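Local coordinates for protein kinase domain-containing protein (Chaetomium thermophilum, PDB 6Z3U) that probably phosphorylates serine and threonine residues, RNA polymerase II tail repeats among them, as the CDK7-type kinase of the CAK complex, at residues L183-I197 and G283-F295. Numbering follows the deposited sequence.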
loop_
_atom_site.group_PDB
_atom_site.type_symbol
_atom_site.label_atom_id
_atom_site.label_comp_id
_atom_site.label_asym_id
_atom_site.label_seq_id
_atom_site.Cartn_x
_atom_site.Cartn_y
_atom_site.Cartn_z
ATOM N N LEU B 183 -21.324 1.278 21.456
ATOM C CA LEU B 183 -21.625 0.312 22.505
ATOM C C LEU B 183 -21.051 0.775 23.839
ATOM O O LEU B 183 -21.738 0.756 24.867
ATOM C CB LEU B 183 -21.070 -1.063 22.137
ATOM C CG LEU B 183 -21.730 -1.809 20.977
ATOM C CD1 LEU B 183 -21.233 -3.247 20.948
ATOM C CD2 LEU B 183 -23.240 -1.773 21.074
ATOM N N ILE B 184 -19.787 1.205 23.835
ATOM C CA ILE B 184 -19.145 1.665 25.063
ATOM C C ILE B 184 -19.868 2.883 25.624
ATOM O O ILE B 184 -20.058 3.003 26.840
ATOM C CB ILE B 184 -17.656 1.961 24.799
ATOM C CG1 ILE B 184 -16.911 0.655 24.499
ATOM C CG2 ILE B 184 -17.043 2.687 25.989
ATOM C CD1 ILE B 184 -15.514 0.842 23.949
ATOM N N ARG B 185 -20.279 3.810 24.754
ATOM C CA ARG B 185 -20.944 5.017 25.233
ATOM C C ARG B 185 -22.344 4.725 25.759
ATOM O O ARG B 185 -22.844 5.458 26.620
ATOM C CB ARG B 185 -21.021 6.063 24.119
ATOM C CG ARG B 185 -19.690 6.693 23.732
ATOM C CD ARG B 185 -19.888 7.789 22.690
ATOM N NE ARG B 185 -20.374 9.034 23.284
ATOM C CZ ARG B 185 -19.646 10.140 23.436
ATOM N NH1 ARG B 185 -20.192 11.212 23.994
ATOM N NH2 ARG B 185 -18.385 10.189 23.024
ATOM N N ASP B 186 -22.990 3.666 25.263
ATOM C CA ASP B 186 -24.377 3.360 25.626
ATOM C C ASP B 186 -24.402 2.675 26.993
ATOM O O ASP B 186 -24.685 1.484 27.137
ATOM C CB ASP B 186 -25.027 2.495 24.553
ATOM C CG ASP B 186 -26.543 2.468 24.657
ATOM O OD1 ASP B 186 -27.200 2.151 23.638
ATOM O OD2 ASP B 186 -27.074 2.807 25.739
ATOM N N VAL B 187 -24.101 3.472 28.021
ATOM C CA VAL B 187 -24.029 2.941 29.374
ATOM C C VAL B 187 -25.408 2.614 29.926
ATOM O O VAL B 187 -25.529 1.784 30.834
ATOM C CB VAL B 187 -23.308 3.944 30.296
ATOM C CG1 VAL B 187 -23.349 3.472 31.739
ATOM C CG2 VAL B 187 -21.875 4.146 29.838
ATOM N N GLU B 188 -26.458 3.236 29.400
ATOM C CA GLU B 188 -27.783 3.031 29.971
ATOM C C GLU B 188 -28.417 1.724 29.510
ATOM O O GLU B 188 -29.137 1.090 30.288
ATOM C CB GLU B 188 -28.679 4.222 29.624
ATOM C CG GLU B 188 -30.001 4.276 30.372
ATOM C CD GLU B 188 -31.112 3.538 29.656
ATOM O OE1 GLU B 188 -31.669 2.581 30.234
ATOM O OE2 GLU B 188 -31.454 3.944 28.525
ATOM N N ARG B 189 -28.155 1.291 28.278
ATOM C CA ARG B 189 -28.856 0.152 27.696
ATOM C C ARG B 189 -27.968 -1.033 27.344
ATOM O O ARG B 189 -28.466 -2.161 27.330
ATOM C CB ARG B 189 -29.618 0.603 26.436
ATOM C CG ARG B 189 -30.556 1.780 26.702
ATOM C CD ARG B 189 -31.366 2.207 25.478
ATOM N NE ARG B 189 -30.528 2.744 24.409
ATOM C CZ ARG B 189 -30.998 3.284 23.287
ATOM N NH1 ARG B 189 -30.157 3.747 22.371
ATOM N NH2 ARG B 189 -32.307 3.366 23.080
ATOM N N VAL B 190 -26.686 -0.826 27.057
ATOM C CA VAL B 190 -25.800 -1.898 26.608
ATOM C C VAL B 190 -25.016 -2.431 27.797
ATOM O O VAL B 190 -24.301 -1.678 28.471
ATOM C CB VAL B 190 -24.846 -1.416 25.504
ATOM C CG1 VAL B 190 -23.766 -2.450 25.259
ATOM C CG2 VAL B 190 -25.607 -1.148 24.225
ATOM N N ARG B 191 -25.118 -3.740 28.030
ATOM C CA ARG B 191 -24.429 -4.420 29.120
ATOM C C ARG B 191 -23.449 -5.429 28.538
ATOM O O ARG B 191 -23.847 -6.304 27.760
ATOM C CB ARG B 191 -25.425 -5.134 30.037
ATOM C CG ARG B 191 -26.401 -4.225 30.763
ATOM C CD ARG B 191 -25.870 -3.822 32.128
ATOM N NE ARG B 191 -24.844 -2.792 32.027
ATOM C CZ ARG B 191 -25.098 -1.506 31.808
ATOM N NH1 ARG B 191 -24.100 -0.642 31.735
ATOM N NH2 ARG B 191 -26.349 -1.085 31.658
ATOM N N TYR B 192 -22.177 -5.322 28.924
ATOM C CA TYR B 192 -21.168 -6.284 28.503
ATOM C C TYR B 192 -20.201 -6.542 29.649
ATOM O O TYR B 192 -20.008 -5.692 30.523
ATOM C CB TYR B 192 -20.409 -5.814 27.250
ATOM C CG TYR B 192 -19.460 -4.651 27.445
ATOM C CD1 TYR B 192 -18.180 -4.849 27.948
ATOM C CD2 TYR B 192 -19.832 -3.361 27.091
ATOM C CE1 TYR B 192 -17.308 -3.792 28.112
ATOM C CE2 TYR B 192 -18.967 -2.299 27.254
ATOM C CZ TYR B 192 -17.706 -2.520 27.764
ATOM O OH TYR B 192 -16.840 -1.467 27.926
ATOM N N GLY B 193 -19.597 -7.731 29.635
ATOM C CA GLY B 193 -18.725 -8.158 30.712
ATOM C C GLY B 193 -17.324 -8.504 30.257
ATOM O O GLY B 193 -16.945 -8.212 29.120
ATOM N N ALA B 194 -16.544 -9.133 31.139
ATOM C CA ALA B 194 -15.149 -9.419 30.820
ATOM C C ALA B 194 -15.029 -10.387 29.651
ATOM O O ALA B 194 -14.148 -10.233 28.799
ATOM C CB ALA B 194 -14.433 -9.980 32.047
ATOM N N ALA B 195 -15.893 -11.400 29.598
ATOM C CA ALA B 195 -15.810 -12.366 28.508
ATOM C C ALA B 195 -16.080 -11.710 27.163
ATOM O O ALA B 195 -15.540 -12.147 26.141
ATOM C CB ALA B 195 -16.788 -13.515 28.746
ATOM N N ASP B 196 -16.905 -10.662 27.138
ATOM C CA ASP B 196 -17.141 -9.937 25.894
ATOM C C ASP B 196 -15.939 -9.077 25.524
ATOM O O ASP B 196 -15.576 -8.981 24.347
ATOM C CB ASP B 196 -18.398 -9.083 26.024
ATOM C CG ASP B 196 -19.627 -9.912 26.325
ATOM O OD1 ASP B 196 -19.769 -10.990 25.711
ATOM O OD2 ASP B 196 -20.438 -9.499 27.181
ATOM N N ILE B 197 -15.316 -8.438 26.515
ATOM C CA ILE B 197 -14.095 -7.686 26.249
ATOM C C ILE B 197 -13.045 -8.598 25.630
ATOM O O ILE B 197 -12.373 -8.230 24.659
ATOM C CB ILE B 197 -13.587 -7.025 27.545
ATOM C CG1 ILE B 197 -14.634 -6.039 28.073
ATOM C CG2 ILE B 197 -12.250 -6.328 27.303
ATOM C CD1 ILE B 197 -14.261 -5.390 29.392
ATOM N N GLY B 283 -3.725 -0.842 23.499
ATOM C CA GLY B 283 -3.744 -0.772 24.949
ATOM C C GLY B 283 -4.743 0.243 25.468
ATOM O O GLY B 283 -5.392 0.020 26.491
ATOM N N MET B 284 -4.881 1.372 24.770
ATOM C CA MET B 284 -5.850 2.382 25.188
ATOM C C MET B 284 -7.279 1.947 24.891
ATOM O O MET B 284 -8.193 2.268 25.660
ATOM C CB MET B 284 -5.542 3.716 24.510
ATOM C CG MET B 284 -4.268 4.370 25.020
ATOM S SD MET B 284 -4.377 4.761 26.777
ATOM C CE MET B 284 -2.649 4.770 27.243
ATOM N N VAL B 285 -7.496 1.227 23.788
ATOM C CA VAL B 285 -8.817 0.661 23.528
ATOM C C VAL B 285 -9.137 -0.418 24.553
ATOM O O VAL B 285 -10.265 -0.510 25.050
ATOM C CB VAL B 285 -8.891 0.118 22.089
ATOM C CG1 VAL B 285 -10.159 -0.687 21.890
ATOM C CG2 VAL B 285 -8.827 1.260 21.089
ATOM N N PHE B 286 -8.149 -1.247 24.890
ATOM C CA PHE B 286 -8.342 -2.236 25.945
ATOM C C PHE B 286 -8.729 -1.553 27.249
ATOM O O PHE B 286 -9.721 -1.921 27.888
ATOM C CB PHE B 286 -7.060 -3.053 26.116
ATOM C CG PHE B 286 -7.220 -4.302 26.943
ATOM C CD1 PHE B 286 -8.452 -4.687 27.441
ATOM C CD2 PHE B 286 -6.115 -5.084 27.234
ATOM C CE1 PHE B 286 -8.580 -5.832 28.204
ATOM C CE2 PHE B 286 -6.236 -6.230 27.996
ATOM C CZ PHE B 286 -7.470 -6.603 28.483
ATOM N N ALA B 287 -7.964 -0.536 27.648
ATOM C CA ALA B 287 -8.261 0.164 28.893
ATOM C C ALA B 287 -9.616 0.849 28.826
ATOM O O ALA B 287 -10.371 0.839 29.804
ATOM C CB ALA B 287 -7.164 1.181 29.201
ATOM N N GLU B 288 -9.937 1.465 27.687
ATOM C CA GLU B 288 -11.224 2.137 27.551
ATOM C C GLU B 288 -12.386 1.160 27.659
ATOM O O GLU B 288 -13.455 1.520 28.169
ATOM C CB GLU B 288 -11.289 2.883 26.220
ATOM C CG GLU B 288 -12.606 3.586 25.982
ATOM C CD GLU B 288 -12.501 4.628 24.893
ATOM O OE1 GLU B 288 -13.552 5.152 24.465
ATOM O OE2 GLU B 288 -11.361 4.923 24.467
ATOM N N LEU B 289 -12.210 -0.071 27.175
ATOM C CA LEU B 289 -13.272 -1.065 27.294
ATOM C C LEU B 289 -13.538 -1.412 28.752
ATOM O O LEU B 289 -14.692 -1.608 29.151
ATOM C CB LEU B 289 -12.906 -2.320 26.506
ATOM C CG LEU B 289 -13.198 -2.255 25.008
ATOM C CD1 LEU B 289 -12.411 -3.321 24.263
ATOM C CD2 LEU B 289 -14.688 -2.414 24.756
ATOM N N ILE B 290 -12.483 -1.479 29.567
ATOM C CA ILE B 290 -12.633 -1.940 30.943
ATOM C C ILE B 290 -13.360 -0.900 31.787
ATOM O O ILE B 290 -14.233 -1.241 32.594
ATOM C CB ILE B 290 -11.257 -2.290 31.538
ATOM C CG1 ILE B 290 -10.670 -3.513 30.828
ATOM C CG2 ILE B 290 -11.383 -2.540 33.031
ATOM C CD1 ILE B 290 -9.217 -3.774 31.142
ATOM N N ILE B 291 -13.009 0.379 31.629
ATOM C CA ILE B 291 -13.634 1.441 32.408
ATOM C C ILE B 291 -14.743 2.158 31.646
ATOM O O ILE B 291 -15.356 3.086 32.191
ATOM C CB ILE B 291 -12.584 2.460 32.896
ATOM C CG1 ILE B 291 -11.902 3.158 31.719
ATOM C CG2 ILE B 291 -11.540 1.764 33.746
ATOM C CD1 ILE B 291 -11.164 4.423 32.112
ATOM N N ARG B 292 -15.012 1.768 30.397
ATOM C CA ARG B 292 -16.078 2.373 29.593
ATOM C C ARG B 292 -15.941 3.892 29.530
ATOM O O ARG B 292 -16.934 4.625 29.507
ATOM C CB ARG B 292 -17.465 1.977 30.109
ATOM C CG ARG B 292 -17.905 0.607 29.631
ATOM C CD ARG B 292 -19.358 0.313 29.962
ATOM N NE ARG B 292 -20.251 0.584 28.838
ATOM C CZ ARG B 292 -21.452 0.032 28.682
ATOM N NH1 ARG B 292 -22.188 0.342 27.626
ATOM N NH2 ARG B 292 -21.914 -0.837 29.573
ATOM N N SER B 293 -14.702 4.369 29.509
ATOM C CA SER B 293 -14.410 5.773 29.263
ATOM C C SER B 293 -12.956 5.880 28.830
ATOM O O SER B 293 -12.143 5.009 29.160
ATOM C CB SER B 293 -14.669 6.625 30.514
ATOM O OG SER B 293 -13.562 6.573 31.393
ATOM N N PRO B 294 -12.595 6.930 28.091
ATOM C CA PRO B 294 -11.203 7.060 27.644
ATOM C C PRO B 294 -10.247 7.088 28.828
ATOM O O PRO B 294 -10.494 7.753 29.837
ATOM C CB PRO B 294 -11.194 8.386 26.873
ATOM C CG PRO B 294 -12.627 8.652 26.528
ATOM C CD PRO B 294 -13.431 8.058 27.641
ATOM N N PHE B 295 -9.152 6.336 28.705
ATOM C CA PHE B 295 -8.187 6.254 29.797
ATOM C C PHE B 295 -7.504 7.599 30.018
ATOM O O PHE B 295 -7.540 8.158 31.120
ATOM C CB PHE B 295 -7.156 5.164 29.501
ATOM C CG PHE B 295 -6.184 4.915 30.626
ATOM C CD1 PHE B 295 -6.495 5.262 31.931
ATOM C CD2 PHE B 295 -4.951 4.338 30.372
ATOM C CE1 PHE B 295 -5.601 5.032 32.957
ATOM C CE2 PHE B 295 -4.053 4.108 31.395
ATOM C CZ PHE B 295 -4.378 4.456 32.688
#
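The carbonyl oxygen of Val190 is gripped end-on by two nitrogens of Arg292: NH2 stands 2.8 Å from Val190 O and NH1 3.0 Å from it, both arriving from the same face of the carbonyl plane. A third bond, from Arg292 NE to Ile184 O, is 3.1 Å long and fairly straight at 156°. Since Val190 O and Ile184 O both lie close to the guanidinium plane, these bonds fix its rotation; NH1 adds a weak bond to Leu183 O, in the last turn of helix 180-185. Val187 CA lies over one face and Tyr192 CE2 over the opposite one, 3.5 Å above the plane, both offset toward the rim; at 43° between ring and guanidinium this is no parallel stack. In this CDK-family kinase C-lobe, Arg292 follows directly on helix 276-291, its positive phi marking the departure from helical geometry; through these bonds the side chain ties that helix end to the end of helix 180-185 and the loop leading to helix 194-213. Replacing Arg292 with a leucine would probably leave the carbonyls of Val190 and Ile184 without their donors and the loop freer to shift. Arg191, although its NH1 comes 3.1 Å from Arg292 NH2, is turned to Val187 O, which takes bonds from both its terminal nitrogens. Further back along helix 276-291, side chains pack mainly through carbon: Ile184 CD1 meets Leu289 CD2 at 3.5 Å, the side chains crossing at about a right angle. With CG2 anti to its backbone N (CG1 at chi1 -62°), Ile197 sets that methyl 3.8 Å from Phe286 CE1, while Trp382 meets the same phenyl ring.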